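Local coordinates for mandelate racemase/muconate lactonizing enzyme family protein (Bradyrhizobium sp. ORS 278, PDB 3TOY), which is a member of the mandelate racemase/muconate lactonizing enzyme branch of the enolase superfamily, with no function yet assigned, at residues A[303-308]-A[331-336]; A[289-294]-A[316-321]; A[87-92]-A[124-129]. All blocks are in the same frame, centred on the assembly; numbering follows the deposited sequence. Where two conformers were deposited one is given.

Contact 1. Residues A[303-308]-A[331-336]; sequences GWLNVA and LPVTPT. With P4C (O-acetaldehydyl-hexaethylene glycol), chain H.
Trp304 reaches out from helix 300-314 and meets Thr334, in the loop that follows helix 324-330, through the N-H on the edge of its indole. The ring gets there because CG lies anti to the backbone N (chi1 178°), which swings the indole off the helix toward the loop. Trp304 NE1 donates to Thr334 OG1 at 2.9 Å; the bond is nearly straight (167°) and the oxygen sits in the ring plane. Thr334 OG1 has a second partner, hydrogen-bonded to the carbonyl O of Val330 at the end of the preceding helix. Next to it on the same edge, Trp304 CZ2 rests against one methyl of Leu331, CD2, at 3.8 Å.

The other branch of Thr334 faces the helix as well: its methyl CG2 lies 4.0 Å from Ala308 CB, which also touches CD of Pro335. One turn back, Leu305 CD2 packs on Val333 CG2 at 3.8 Å, while its CD1 turns to O-acetaldehydyl-hexaethylene glycol (P4C), 3.6 Å from P4C C9. The P4C chain curls past Leu305 and Ala308, and its O1 makes a weak bond of 3.3 Å to Leu305 O.

A water joins the backbones, donating to Ala308 O at 2.8 Å and accepting from Thr336 N. The chemistry is thus mostly apolar with one directional bond: the indole N-H is satisfied inside the protein, and Thr334 OG1, gripped by both indole and Val330, ties the ring's position to the end of helix 324-330.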
# COMPACT_ATOMS: atom_id res chain seq x y z
N GLY A 303 0.03 -31.91 7.01
CA GLY A 303 0.42 -30.47 6.99
C GLY A 303 1.12 -30.11 5.67
O GLY A 303 0.85 -29.04 5.07
N TRP A 304 2.01 -30.98 5.20
CA TRP A 304 2.72 -30.76 3.93
C TRP A 304 1.76 -30.51 2.78
O TRP A 304 1.96 -29.57 1.97
CB TRP A 304 3.62 -31.96 3.58
CG TRP A 304 4.33 -31.83 2.28
CD1 TRP A 304 3.78 -31.95 1.05
CD2 TRP A 304 5.71 -31.53 2.08
NE1 TRP A 304 4.74 -31.74 0.08
CE2 TRP A 304 5.93 -31.47 0.69
CE3 TRP A 304 6.78 -31.27 2.94
CZ2 TRP A 304 7.17 -31.20 0.14
CZ3 TRP A 304 8.01 -30.99 2.40
CH2 TRP A 304 8.20 -30.97 1.01
N LEU A 305 0.72 -31.35 2.68
CA LEU A 305 -0.23 -31.23 1.57
C LEU A 305 -0.97 -29.88 1.57
O LEU A 305 -1.26 -29.31 0.50
CB LEU A 305 -1.22 -32.40 1.56
CG LEU A 305 -0.58 -33.77 1.30
CD1 LEU A 305 -1.60 -34.88 1.58
CD2 LEU A 305 -0.00 -33.91 -0.12
N ASN A 306 -1.30 -29.37 2.75
CA ASN A 306 -1.90 -28.04 2.88
C ASN A 306 -0.93 -27.00 2.32
O ASN A 306 -1.29 -26.16 1.48
CB ASN A 306 -2.15 -27.75 4.36
CG ASN A 306 -2.93 -26.44 4.63
OD1 ASN A 306 -2.57 -25.33 4.18
ND2 ASN A 306 -3.98 -26.57 5.45
N VAL A 307 0.31 -27.05 2.80
CA VAL A 307 1.35 -26.11 2.36
C VAL A 307 1.64 -26.23 0.84
O VAL A 307 1.96 -25.25 0.19
CB VAL A 307 2.66 -26.24 3.21
CG1 VAL A 307 3.80 -25.35 2.63
CG2 VAL A 307 2.39 -25.82 4.66
N ALA A 308 1.50 -27.41 0.26
CA ALA A 308 1.72 -27.56 -1.16
C ALA A 308 0.70 -26.71 -1.94
O ALA A 308 1.03 -26.15 -2.98
CB ALA A 308 1.58 -29.03 -1.58
N LEU A 331 6.83 -35.02 -2.47
CA LEU A 331 7.25 -34.16 -3.59
C LEU A 331 6.54 -34.48 -4.93
O LEU A 331 6.19 -33.57 -5.69
CB LEU A 331 8.77 -34.12 -3.71
CG LEU A 331 9.35 -33.17 -2.67
CD1 LEU A 331 10.85 -33.43 -2.42
CD2 LEU A 331 9.13 -31.70 -3.11
N PRO A 332 6.29 -35.78 -5.21
CA PRO A 332 5.62 -36.08 -6.48
C PRO A 332 4.20 -35.55 -6.60
O PRO A 332 3.67 -35.51 -7.71
CB PRO A 332 5.62 -37.64 -6.52
CG PRO A 332 6.82 -38.01 -5.67
CD PRO A 332 6.78 -37.00 -4.54
N VAL A 333 3.56 -35.17 -5.49
CA VAL A 333 2.20 -34.62 -5.57
C VAL A 333 2.17 -33.13 -5.20
O VAL A 333 1.10 -32.58 -4.93
CB VAL A 333 1.20 -35.42 -4.71
CG1 VAL A 333 1.05 -36.87 -5.30
CG2 VAL A 333 1.64 -35.44 -3.24
N THR A 334 3.34 -32.50 -5.20
CA THR A 334 3.50 -31.10 -4.80
C THR A 334 3.59 -30.32 -6.12
O THR A 334 4.53 -30.53 -6.89
CB THR A 334 4.78 -30.91 -3.99
OG1 THR A 334 4.70 -31.70 -2.79
CG2 THR A 334 5.05 -29.40 -3.62
N PRO A 335 2.60 -29.45 -6.39
CA PRO A 335 2.56 -28.80 -7.69
C PRO A 335 3.85 -28.08 -8.04
O PRO A 335 4.28 -28.13 -9.20
CB PRO A 335 1.41 -27.79 -7.55
CG PRO A 335 0.48 -28.46 -6.57
CD PRO A 335 1.43 -29.10 -5.56
N THR A 336 4.48 -27.43 -7.07
CA THR A 336 5.70 -26.66 -7.36
C THR A 336 6.97 -27.38 -6.92
O THR A 336 7.99 -26.74 -6.63
CB THR A 336 5.67 -25.24 -6.72
OG1 THR A 336 5.60 -25.31 -5.28
CG2 THR A 336 4.45 -24.46 -7.25
O1 P4C H . -2.70 -30.00 -2.40
C2 P4C H . -1.75 -31.05 -2.22
C3 P4C H . -1.90 -32.13 -3.29
O4 P4C H . -2.84 -33.12 -2.87
C5 P4C H . -2.48 -34.44 -3.34
C6 P4C H . -3.56 -35.47 -3.02
O7 P4C H . -3.54 -35.81 -1.64
C8 P4C H . -4.74 -36.40 -1.13
C9 P4C H . -4.69 -36.34 0.40
O10 P4C H . -5.66 -35.40 0.88
C11 P4C H . -5.38 -34.93 2.20
C12 P4C H . -6.29 -33.75 2.51
O13 P4C H . -5.84 -32.56 1.86
C14 P4C H . -6.49 -31.39 2.37
C15 P4C H . -6.17 -30.19 1.48
O16 P4C H . -4.96 -29.56 1.92
O HOH W 1 3.18 -26.70 -4.65

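Contact 2. Residues A[289-294]-A[316-321]; sequences DFIMPD and IPMSSH. With ACT (acetate ion), chain F.
Ile291 and Met318 bridge their backbones where strand 290-291 and the extended segment 316-321 run side by side in the C-terminal (beta/alpha)-barrel domain of this enolase-superfamily protein; helix 300-314, part of the barrel's outer wall, makes the connection between them. Ile291 N donates to Pro317 O, and Ile291 O takes the N-H of Ser319 at 2.8 Å, almost straight at 173°. Further along, His321 N bonds to Pro293 O at a more bent angle.

The tight side is the one turned to helix 300-314. Ile291 CG1, between the backbone N and the carbonyl carbon (chi1 57°), is directed at Ile316 CG2, 3.7 Å away, and its CD1 meets the sulfur of Met318. That methionine runs on extended beyond CG, so its CE ends 3.8 Å from Pro293 CG. Val307 and Ala311 of the helix close over this cluster. Apart from it, Phe290 CD1 lies 3.6 Å from Pro317 CG, with His338 and strand 267-269 also against Phe290; Pro317 touches a bound P4C.

The other end is more polar and faces a bound acetate and a calcium ion, the latter about 4 Å from the His321 side chain. Met292 bends at chi3 to set CE 3.6 Å from His321 CD2. His321 ND1, staying near its own ring plane, meets Asp294 OD2 from above the carboxylate plane, at 2.8 Å; Met296 N holds OD1. The acetate, probably from the crystallisation liquor, is bound at the ring edge. Lys190 and Asn221 hold it too, and His321 NE2 donates to its O at 2.9 Å, 172° at the hydrogen.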
# COMPACT_ATOMS: atom_id res chain seq x y z
N ASP A 289 11.67 -16.60 -1.67
CA ASP A 289 11.35 -16.95 -3.04
C ASP A 289 11.03 -18.40 -3.17
O ASP A 289 10.19 -18.76 -3.99
CB ASP A 289 12.55 -16.65 -3.96
CG ASP A 289 12.91 -15.18 -3.92
OD1 ASP A 289 12.07 -14.38 -4.38
OD2 ASP A 289 13.98 -14.81 -3.40
N PHE A 290 11.74 -19.22 -2.38
CA PHE A 290 11.58 -20.67 -2.38
C PHE A 290 11.21 -21.05 -0.93
O PHE A 290 11.54 -20.32 0.01
CB PHE A 290 12.93 -21.36 -2.68
CG PHE A 290 13.50 -21.06 -4.07
CD1 PHE A 290 12.70 -20.63 -5.11
CD2 PHE A 290 14.85 -21.28 -4.32
CE1 PHE A 290 13.25 -20.40 -6.37
CE2 PHE A 290 15.40 -21.06 -5.58
CZ PHE A 290 14.59 -20.64 -6.60
N ILE A 291 10.61 -22.23 -0.74
CA ILE A 291 10.44 -22.75 0.61
C ILE A 291 10.88 -24.22 0.63
O ILE A 291 10.86 -24.87 -0.40
CB ILE A 291 8.96 -22.68 1.16
CG1 ILE A 291 7.98 -23.43 0.24
CG2 ILE A 291 8.54 -21.17 1.38
CD1 ILE A 291 6.58 -23.49 0.81
N MET A 292 11.25 -24.68 1.81
CA MET A 292 11.60 -26.09 2.03
C MET A 292 11.10 -26.55 3.40
O MET A 292 11.86 -26.57 4.39
CB MET A 292 13.13 -26.29 1.93
CG MET A 292 13.99 -25.33 2.72
SD MET A 292 15.76 -25.57 2.39
CE MET A 292 16.12 -27.04 3.41
N PRO A 293 9.80 -26.89 3.49
CA PRO A 293 9.28 -27.35 4.77
C PRO A 293 10.00 -28.63 5.24
O PRO A 293 10.52 -29.38 4.41
CB PRO A 293 7.81 -27.64 4.48
CG PRO A 293 7.49 -26.91 3.19
CD PRO A 293 8.77 -26.86 2.43
N ASP A 294 10.04 -28.82 6.55
CA ASP A 294 10.51 -30.04 7.21
C ASP A 294 9.26 -30.81 7.62
O ASP A 294 8.37 -30.27 8.31
CB ASP A 294 11.32 -29.64 8.45
CG ASP A 294 11.99 -30.83 9.14
OD1 ASP A 294 11.36 -31.92 9.22
OD2 ASP A 294 13.14 -30.66 9.58
N ILE A 316 5.62 -20.54 -5.47
CA ILE A 316 6.86 -20.71 -4.72
C ILE A 316 7.35 -22.14 -4.90
O ILE A 316 6.70 -23.10 -4.46
CB ILE A 316 6.64 -20.42 -3.22
CG1 ILE A 316 6.33 -18.92 -3.04
CG2 ILE A 316 7.91 -20.79 -2.40
CD1 ILE A 316 6.09 -18.53 -1.60
N PRO A 317 8.48 -22.30 -5.58
CA PRO A 317 9.05 -23.65 -5.70
C PRO A 317 9.27 -24.22 -4.30
O PRO A 317 9.85 -23.57 -3.45
CB PRO A 317 10.40 -23.39 -6.35
CG PRO A 317 10.14 -22.15 -7.20
CD PRO A 317 9.30 -21.29 -6.29
N MET A 318 8.86 -25.47 -4.12
CA MET A 318 8.86 -26.10 -2.79
C MET A 318 9.78 -27.32 -2.78
O MET A 318 9.57 -28.25 -3.55
CB MET A 318 7.43 -26.51 -2.46
CG MET A 318 7.22 -27.12 -1.09
SD MET A 318 5.44 -27.00 -0.72
CE MET A 318 5.20 -28.30 0.52
N SER A 319 10.77 -27.29 -1.89
CA SER A 319 11.73 -28.37 -1.69
C SER A 319 11.49 -29.01 -0.32
O SER A 319 10.60 -28.57 0.41
CB SER A 319 13.15 -27.79 -1.78
OG SER A 319 13.41 -27.34 -3.10
N SER A 320 12.29 -30.02 0.04
CA SER A 320 12.18 -30.62 1.35
C SER A 320 13.39 -30.33 2.22
O SER A 320 14.49 -30.05 1.73
CB SER A 320 11.96 -32.14 1.23
OG SER A 320 13.00 -32.72 0.44
N HIS A 321 13.18 -30.38 3.53
CA HIS A 321 14.28 -30.36 4.47
C HIS A 321 14.46 -31.73 5.12
O HIS A 321 13.60 -32.17 5.88
CB HIS A 321 14.05 -29.37 5.59
CG HIS A 321 15.19 -29.31 6.55
ND1 HIS A 321 15.04 -29.54 7.90
CD2 HIS A 321 16.51 -29.06 6.35
CE1 HIS A 321 16.22 -29.43 8.50
NE2 HIS A 321 17.12 -29.13 7.58
C ACT F . 20.37 -27.92 8.74
O ACT F . 19.90 -28.93 8.18
OXT ACT F . 20.61 -26.93 8.01
CH3 ACT F . 20.65 -27.87 10.22

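Contact 3. Residues A[87-92]-A[124-129]; sequences HLVEDI and GMAVSG. With NI (nickel (II) ion), chain G.
Ala126 is the meeting point of two helices of the N-terminal domain, 82-95 and 122-142, whose local axes cross at -57° and come within 8.9 Å of each other.

Between the segments the contact is apolar. Three side chains of 87-92 gather round one methyl: Val89 CG2 and Ile92 CD1 each lie 3.9 Å from Ala126 CB, and Leu88 brings its CB to 4.0 Å. With so small a residue at the crossing, Val89 and Ala126 bring their CA atoms within 5.2 Å. Ile92 is extended past CG1 (chi2 172°), so CD1 reaches beyond Ala126 toward Val127. Leu130 and strand 29-47 continue the packing round Val89.

The polar side-chain bond within these segments is intrahelical. Gly124 O accepts both the backbone N and the OG of Ser128, which reach it from opposite faces of its plane; the hydroxyl bond measures 2.9 Å. The hydroxyl also has weak partners at Gly299 and Met296.

Metal binding falls to His87, which takes no part in the helix packing. It carries a nickel ion that is also bound by waters and by His87 of a fourth subunit, bridging the two chains. On this chain the ligating atom is His87 NE2, 2.3 Å from the nickel.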
# COMPACT_ATOMS: atom_id res chain seq x y z
N HIS A 87 9.01 -39.02 25.44
CA HIS A 87 7.91 -38.82 26.36
C HIS A 87 6.68 -38.28 25.67
O HIS A 87 5.60 -38.76 25.85
CB HIS A 87 8.30 -37.76 27.37
CG HIS A 87 8.83 -38.29 28.66
ND1 HIS A 87 8.02 -38.82 29.64
CD2 HIS A 87 10.08 -38.28 29.18
CE1 HIS A 87 8.76 -39.16 30.68
NE2 HIS A 87 10.01 -38.83 30.43
N LEU A 88 6.88 -37.21 24.91
CA LEU A 88 5.74 -36.57 24.26
C LEU A 88 5.03 -37.51 23.30
O LEU A 88 3.80 -37.61 23.31
CB LEU A 88 6.20 -35.31 23.52
CG LEU A 88 6.48 -34.17 24.50
CD1 LEU A 88 7.27 -33.10 23.77
CD2 LEU A 88 5.18 -33.59 25.09
N VAL A 89 5.80 -38.22 22.48
CA VAL A 89 5.21 -39.13 21.52
C VAL A 89 4.42 -40.23 22.26
O VAL A 89 3.31 -40.57 21.88
CB VAL A 89 6.27 -39.78 20.64
CG1 VAL A 89 5.65 -40.92 19.83
CG2 VAL A 89 6.92 -38.74 19.70
N GLU A 90 5.01 -40.76 23.33
CA GLU A 90 4.37 -41.85 24.06
C GLU A 90 3.16 -41.36 24.82
O GLU A 90 2.11 -42.02 24.80
CB GLU A 90 5.39 -42.59 24.95
CG GLU A 90 6.35 -43.40 24.09
CD GLU A 90 7.15 -44.47 24.84
OE1 GLU A 90 7.34 -44.34 26.07
OE2 GLU A 90 7.61 -45.43 24.17
N ASP A 91 3.28 -40.19 25.43
CA ASP A 91 2.17 -39.58 26.16
C ASP A 91 1.00 -39.29 25.22
O ASP A 91 -0.14 -39.65 25.52
CB ASP A 91 2.62 -38.30 26.85
CG ASP A 91 3.14 -38.55 28.25
OD1 ASP A 91 3.50 -39.70 28.56
OD2 ASP A 91 3.21 -37.58 29.04
N ILE A 92 1.28 -38.65 24.09
CA ILE A 92 0.23 -38.33 23.12
C ILE A 92 -0.34 -39.60 22.54
O ILE A 92 -1.56 -39.77 22.44
CB ILE A 92 0.77 -37.43 21.98
CG1 ILE A 92 1.33 -36.14 22.57
CG2 ILE A 92 -0.31 -37.18 20.93
CD1 ILE A 92 2.07 -35.27 21.57
N GLY A 124 5.16 -30.03 18.52
CA GLY A 124 4.89 -30.09 17.09
C GLY A 124 5.63 -31.21 16.36
O GLY A 124 5.10 -31.81 15.42
N MET A 125 6.87 -31.46 16.77
CA MET A 125 7.66 -32.54 16.16
C MET A 125 7.06 -33.90 16.48
O MET A 125 7.00 -34.78 15.60
CB MET A 125 9.10 -32.48 16.63
CG MET A 125 9.82 -31.17 16.28
SD MET A 125 11.39 -30.96 17.10
CE MET A 125 12.46 -31.96 16.09
N ALA A 126 6.64 -34.07 17.73
CA ALA A 126 5.89 -35.27 18.15
C ALA A 126 4.65 -35.47 17.30
O ALA A 126 4.44 -36.55 16.75
CB ALA A 126 5.49 -35.16 19.60
N VAL A 127 3.83 -34.43 17.21
CA VAL A 127 2.61 -34.44 16.40
C VAL A 127 2.88 -34.80 14.93
O VAL A 127 2.16 -35.62 14.33
CB VAL A 127 1.88 -33.06 16.51
CG1 VAL A 127 0.78 -32.95 15.46
CG2 VAL A 127 1.31 -32.90 17.92
N SER A 128 3.91 -34.20 14.35
CA SER A 128 4.20 -34.43 12.93
C SER A 128 4.74 -35.84 12.77
O SER A 128 4.47 -36.49 11.77
CB SER A 128 5.22 -33.42 12.42
OG SER A 128 4.72 -32.08 12.60
N GLY A 129 5.50 -36.29 13.76
CA GLY A 129 6.08 -37.65 13.71
C GLY A 129 4.96 -38.68 13.71
O GLY A 129 5.01 -39.64 12.96
NI NI G . 11.91 -38.62 31.73
O HOH W 2 12.92 -39.99 33.03
O HOH W 3 10.85 -37.88 33.32
O HOH W 4 13.13 -39.65 30.29
O HOH W 5 11.94 -40.38 32.92

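All three contacts are buried, but contact 3 belongs to the N-terminal domain and has its centre about 17 Å from that of the chain, against about 10 Å for contact 2, the most central. Helix 300-314 supplies one side of contact 1 and covers side chains of contact 2, and the two touch directly: Trp304 packs on Met318, and Thr336 is probably hydrogen-bonded to both Ile316 and Met318, so loop 331-336 borders the extended segment 316-321. Contact 3 touches neither. Chemistry follows place: backbone pairing and a polar end by the calcium ion in contact 2, one indole bond within apolar packing in contact 1, purely apolar helix crossing in contact 3, with nickel at its outer side.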